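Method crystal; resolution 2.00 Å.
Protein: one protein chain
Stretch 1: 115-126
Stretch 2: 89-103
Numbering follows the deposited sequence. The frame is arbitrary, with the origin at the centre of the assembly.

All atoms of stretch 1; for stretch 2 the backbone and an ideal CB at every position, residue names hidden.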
# COMPACT_ATOMS: atom_id res chain seq x y z
N ARG A 115 -7.74 0.89 23.22
CA ARG A 115 -7.37 1.68 24.39
C ARG A 115 -5.95 1.48 24.85
O ARG A 115 -5.30 2.44 25.27
CB ARG A 115 -8.26 1.32 25.58
CG ARG A 115 -9.47 2.21 25.73
CD ARG A 115 -10.60 1.38 26.31
NE ARG A 115 -11.90 2.07 26.29
CZ ARG A 115 -13.00 1.59 26.86
NH1 ARG A 115 -12.98 0.42 27.49
NH2 ARG A 115 -14.14 2.28 26.79
N GLU A 116 -5.49 0.23 24.81
CA GLU A 116 -4.12 -0.16 25.10
C GLU A 116 -3.15 0.57 24.15
O GLU A 116 -2.23 1.27 24.60
CB GLU A 116 -4.06 -1.71 25.05
CG GLU A 116 -2.70 -2.47 25.00
CD GLU A 116 -1.72 -2.13 26.11
OE1 GLU A 116 -1.00 -3.04 26.55
OE2 GLU A 116 -1.63 -0.95 26.50
N MET A 117 -3.41 0.46 22.85
CA MET A 117 -2.58 1.12 21.84
C MET A 117 -2.54 2.62 22.05
O MET A 117 -1.46 3.21 22.16
CB MET A 117 -3.10 0.83 20.44
CG MET A 117 -2.20 1.40 19.36
SD MET A 117 -3.00 1.38 17.73
CE MET A 117 -2.76 -0.35 17.35
N ALA A 118 -3.72 3.23 22.09
CA ALA A 118 -3.82 4.65 22.38
C ALA A 118 -3.10 5.04 23.69
O ALA A 118 -2.44 6.07 23.75
CB ALA A 118 -5.31 5.08 22.41
N GLN A 119 -3.21 4.22 24.74
CA GLN A 119 -2.58 4.52 26.04
C GLN A 119 -1.14 4.96 25.86
O GLN A 119 -0.72 6.01 26.37
CB GLN A 119 -2.62 3.28 26.94
CG GLN A 119 -2.77 3.50 28.44
CD GLN A 119 -3.58 2.36 29.08
OE1 GLN A 119 -4.83 2.37 29.05
NE2 GLN A 119 -2.88 1.36 29.62
N HIS A 120 -0.38 4.17 25.08
CA HIS A 120 1.08 4.38 24.98
C HIS A 120 1.50 5.21 23.78
O HIS A 120 2.65 5.57 23.67
CB HIS A 120 1.81 3.04 24.89
CG HIS A 120 1.43 2.10 25.98
ND1 HIS A 120 1.96 2.18 27.25
CD2 HIS A 120 0.58 1.05 25.99
CE1 HIS A 120 1.45 1.22 27.99
NE2 HIS A 120 0.61 0.52 27.25
N ALA A 121 0.55 5.46 22.88
CA ALA A 121 0.80 6.22 21.68
C ALA A 121 0.93 7.69 22.02
O ALA A 121 0.27 8.22 22.91
CB ALA A 121 -0.31 5.98 20.68
N SER A 122 1.84 8.34 21.32
CA SER A 122 2.12 9.76 21.48
C SER A 122 1.82 10.57 20.19
O SER A 122 2.18 11.73 20.10
CB SER A 122 3.59 9.91 21.86
OG SER A 122 3.90 11.27 22.14
N VAL A 123 1.14 9.96 19.22
CA VAL A 123 0.52 10.66 18.08
C VAL A 123 -0.98 10.40 18.22
O VAL A 123 -1.37 9.46 18.89
CB VAL A 123 1.05 10.14 16.69
CG1 VAL A 123 2.53 10.47 16.51
CG2 VAL A 123 0.85 8.64 16.54
N PRO A 124 -1.84 11.25 17.64
CA PRO A 124 -3.28 10.90 17.73
C PRO A 124 -3.71 9.50 17.22
O PRO A 124 -3.37 9.11 16.11
CB PRO A 124 -3.97 11.99 16.90
CG PRO A 124 -3.00 13.10 16.78
CD PRO A 124 -1.60 12.54 16.98
N CYS A 125 -4.48 8.75 18.01
CA CYS A 125 -5.07 7.49 17.51
C CYS A 125 -6.63 7.56 17.42
O CYS A 125 -7.33 8.14 18.27
CB CYS A 125 -4.64 6.25 18.32
SG CYS A 125 -2.88 6.03 18.60
N ILE A 126 -7.14 7.00 16.34
CA ILE A 126 -8.52 7.15 15.95
C ILE A 126 -9.03 5.73 15.81
O ILE A 126 -8.39 4.93 15.19
CB ILE A 126 -8.66 7.91 14.63
CG1 ILE A 126 -8.23 9.37 14.83
CG2 ILE A 126 -10.12 7.85 14.14
CD1 ILE A 126 -7.73 10.03 13.55
N UNK A 89 5.17 -6.21 21.77
CA UNK A 89 4.36 -5.52 22.79
C UNK A 89 3.60 -4.40 22.09
O UNK A 89 4.09 -3.81 21.10
CB UNK A 89 5.22 -4.97 23.93
N UNK A 90 2.39 -4.13 22.56
CA UNK A 90 1.62 -3.02 22.01
C UNK A 90 2.18 -1.65 22.44
O UNK A 90 2.19 -0.73 21.63
CB UNK A 90 0.16 -3.14 22.44
N UNK A 91 2.64 -1.55 23.68
CA UNK A 91 3.36 -0.36 24.16
C UNK A 91 4.55 -0.00 23.28
O UNK A 91 4.72 1.15 22.91
CB UNK A 91 3.84 -0.58 25.60
N UNK A 92 5.40 -1.01 23.02
CA UNK A 92 6.61 -0.90 22.22
C UNK A 92 6.25 -0.55 20.80
O UNK A 92 6.87 0.34 20.19
CB UNK A 92 7.42 -2.20 22.26
N UNK A 93 5.21 -1.20 20.27
CA UNK A 93 4.74 -0.88 18.93
C UNK A 93 4.33 0.60 18.89
O UNK A 93 4.85 1.38 18.08
CB UNK A 93 3.57 -1.79 18.53
N UNK A 94 3.44 1.00 19.81
CA UNK A 94 2.92 2.36 19.82
C UNK A 94 4.03 3.39 20.09
O UNK A 94 4.05 4.44 19.47
CB UNK A 94 1.82 2.49 20.87
N UNK A 95 4.93 3.09 21.03
CA UNK A 95 6.08 3.96 21.34
C UNK A 95 6.92 4.16 20.10
O UNK A 95 7.42 5.24 19.84
CB UNK A 95 6.93 3.37 22.46
N UNK A 96 7.03 3.11 19.31
CA UNK A 96 7.89 3.15 18.14
C UNK A 96 7.21 3.84 16.95
O UNK A 96 7.87 4.59 16.25
CB UNK A 96 8.31 1.73 17.75
N UNK A 97 5.92 3.59 16.71
CA UNK A 97 5.28 4.27 15.55
C UNK A 97 5.05 5.77 15.77
O UNK A 97 5.03 6.52 14.82
CB UNK A 97 3.94 3.61 15.24
N UNK A 98 4.95 6.17 17.05
CA UNK A 98 4.74 7.56 17.44
C UNK A 98 5.99 8.41 17.25
O UNK A 98 5.91 9.62 17.34
CB UNK A 98 4.29 7.63 18.90
N UNK A 99 7.11 7.79 16.97
CA UNK A 99 8.32 8.55 16.63
C UNK A 99 8.61 8.48 15.13
O UNK A 99 9.71 8.83 14.71
CB UNK A 99 9.52 8.02 17.42
N UNK A 100 7.66 7.94 14.34
CA UNK A 100 7.81 7.83 12.87
C UNK A 100 6.64 8.48 12.12
O UNK A 100 6.88 9.37 11.30
CB UNK A 100 7.92 6.36 12.46
N UNK A 101 5.41 8.04 12.44
CA UNK A 101 4.20 8.51 11.77
C UNK A 101 3.61 9.73 12.50
O UNK A 101 4.03 10.06 13.62
CB UNK A 101 3.17 7.38 11.69
N UNK A 102 2.71 10.43 11.82
CA UNK A 102 2.08 11.64 12.34
C UNK A 102 0.72 11.34 12.96
O UNK A 102 0.19 12.10 13.79
CB UNK A 102 1.93 12.68 11.23
N UNK A 103 0.12 10.24 12.54
CA UNK A 103 -1.24 9.94 12.99
C UNK A 103 -1.51 8.49 12.74
O UNK A 103 -0.83 7.89 11.92
CB UNK A 103 -2.28 10.81 12.29

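Position 89 has nothing of 115-126 within 5.5 Å of its ideal CB, so many residues would serve; it is Thr89. At position 90, helical, CA-to-CB points toward the other helix, with the ideal CB 3.9 Å from Glu116 CG. A compact apolar side chain would fit against Glu116 and Met117. The residue is Val90, whose CG2 lies 3.4 Å from Glu116 CG and 3.6 Å from Met117 CA.

Position 91 points sideways, yet its ideal CB sits 3.6 Å from His120 CG, above the imidazole. Any side chain with a methylene at CB could cover the ring. Gln91 does this: its CB stands 3.5 Å from the centroid of the His120 ring, almost on the ring normal, a CH-pi contact. Its OE1 accepts from a water 3.0 Å away that also lies 3.2 Å from His120 ND1.

Positions 92 and 93 find no partner here, and the visible atoms leave the choice wide. Asp92 points away; Thr93 turns its OG1 back to Thr89 O, at 2.7 Å.

Position 94 points toward the end of the other helix, its CA 4.8 Å from Ala121 CA. With the ideal CB 3.6 Å from Met117 O, a small side chain suits best. Ala94 places its CB 4.1 Å from Ala121 CB.

Position 95 points away, although a long polar chain could return toward His120 O. Glu95 does so through water: one water donates to both His120 O (2.6 Å) and, weakly, Glu95 OE2 (3.0 Å). Position 96, out of reach, is Val96.

Position 97 points sideways with no near neighbour at CB, so a long or bulky apolar group is needed to reach Met117 and Ala121. Phe97 extends its ring there, with CZ 3.7 Å from Met117 CG at the ring edge.

Position 98 has its ideal CB 3.5 Å from Ser122 N, a donor that invites a short acceptor. Ser98 OG accepts from Ser122 N at 3.0 Å, nearly linearly, while donating to Ala94 O at a very short 2.5 Å.

Positions 99 and 100 point away and are loosely constrained: Arg99 NH1 forms a salt bridge to Glu95 OE2 (3.0 Å), and Met100 makes no contact with 115-126. Position 101 points sideways with open space at its ideal CB, though an apolar chain could approach Val123; Val101 places CG2 4.4 Å from Val123 CG2, and its O 3.3 Å from Val123 CG1. Position 102 points away, leaving the side chain free; Asp102 O lies 3.6 Å from Val123 CB. Position 103, extended and beside Pro124, favours a branched apolar chain; Ile103 CD1 meets Ile126 CD1 at 3.6 Å.

Stretch 2 89-103: TVQDTAEVFSRMVDI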
# COMPACT_ATOMS: atom_id res chain seq x y z
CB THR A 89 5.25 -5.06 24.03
OG1 THR A 89 5.02 -5.92 25.15
CG2 THR A 89 4.96 -3.70 24.52
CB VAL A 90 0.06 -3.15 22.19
CG1 VAL A 90 -0.31 -4.16 23.25
CG2 VAL A 90 -0.60 -1.81 22.43
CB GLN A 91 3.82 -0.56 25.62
CG GLN A 91 4.69 0.60 26.11
CD GLN A 91 5.29 0.34 27.47
OE1 GLN A 91 5.96 1.20 28.02
NE2 GLN A 91 5.02 -0.84 28.03
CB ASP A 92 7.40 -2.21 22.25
CG ASP A 92 8.14 -2.44 23.58
OD1 ASP A 92 8.08 -1.61 24.52
OD2 ASP A 92 8.82 -3.47 23.67
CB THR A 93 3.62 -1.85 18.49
OG1 THR A 93 4.13 -3.19 18.47
CG2 THR A 93 3.12 -1.52 17.12
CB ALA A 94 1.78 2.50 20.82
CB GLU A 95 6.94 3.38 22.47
CG GLU A 95 6.36 3.55 23.90
CD GLU A 95 6.50 4.97 24.48
OE1 GLU A 95 6.19 5.15 25.68
OE2 GLU A 95 6.91 5.90 23.79
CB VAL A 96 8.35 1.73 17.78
CG1 VAL A 96 8.87 1.66 16.37
CG2 VAL A 96 9.38 1.23 18.85
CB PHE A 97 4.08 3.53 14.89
CG PHE A 97 2.81 3.34 15.76
CD1 PHE A 97 2.36 2.04 16.07
CD2 PHE A 97 2.05 4.43 16.19
CE1 PHE A 97 1.18 1.84 16.81
CE2 PHE A 97 0.86 4.25 16.93
CZ PHE A 97 0.43 2.96 17.24
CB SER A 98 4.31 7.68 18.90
OG SER A 98 3.28 6.78 19.20
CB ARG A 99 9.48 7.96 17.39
CG ARG A 99 9.47 8.23 18.86
CD ARG A 99 10.49 7.30 19.49
NE ARG A 99 10.81 7.59 20.90
CZ ARG A 99 9.97 7.36 21.92
NH1 ARG A 99 8.76 6.86 21.70
NH2 ARG A 99 10.36 7.62 23.15
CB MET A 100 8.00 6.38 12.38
CG MET A 100 9.40 5.76 12.68
SD MET A 100 9.48 4.05 12.12
CE MET A 100 10.84 3.40 13.04
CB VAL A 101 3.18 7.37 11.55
CG1 VAL A 101 3.88 6.24 10.78
CG2 VAL A 101 2.62 6.86 12.91
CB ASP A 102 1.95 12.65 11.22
CG ASP A 102 3.26 12.99 10.63
OD1 ASP A 102 3.60 12.44 9.56
OD2 ASP A 102 4.00 13.75 11.28
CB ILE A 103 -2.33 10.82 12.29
CG1 ILE A 103 -3.72 10.52 12.85
CG2 ILE A 103 -2.33 10.70 10.77
CD1 ILE A 103 -4.66 11.62 12.60
O HOH W 1 4.70 3.75 27.18
O HOH W 2 1.81 -3.52 26.30
O HOH W 3 4.46 6.93 22.47
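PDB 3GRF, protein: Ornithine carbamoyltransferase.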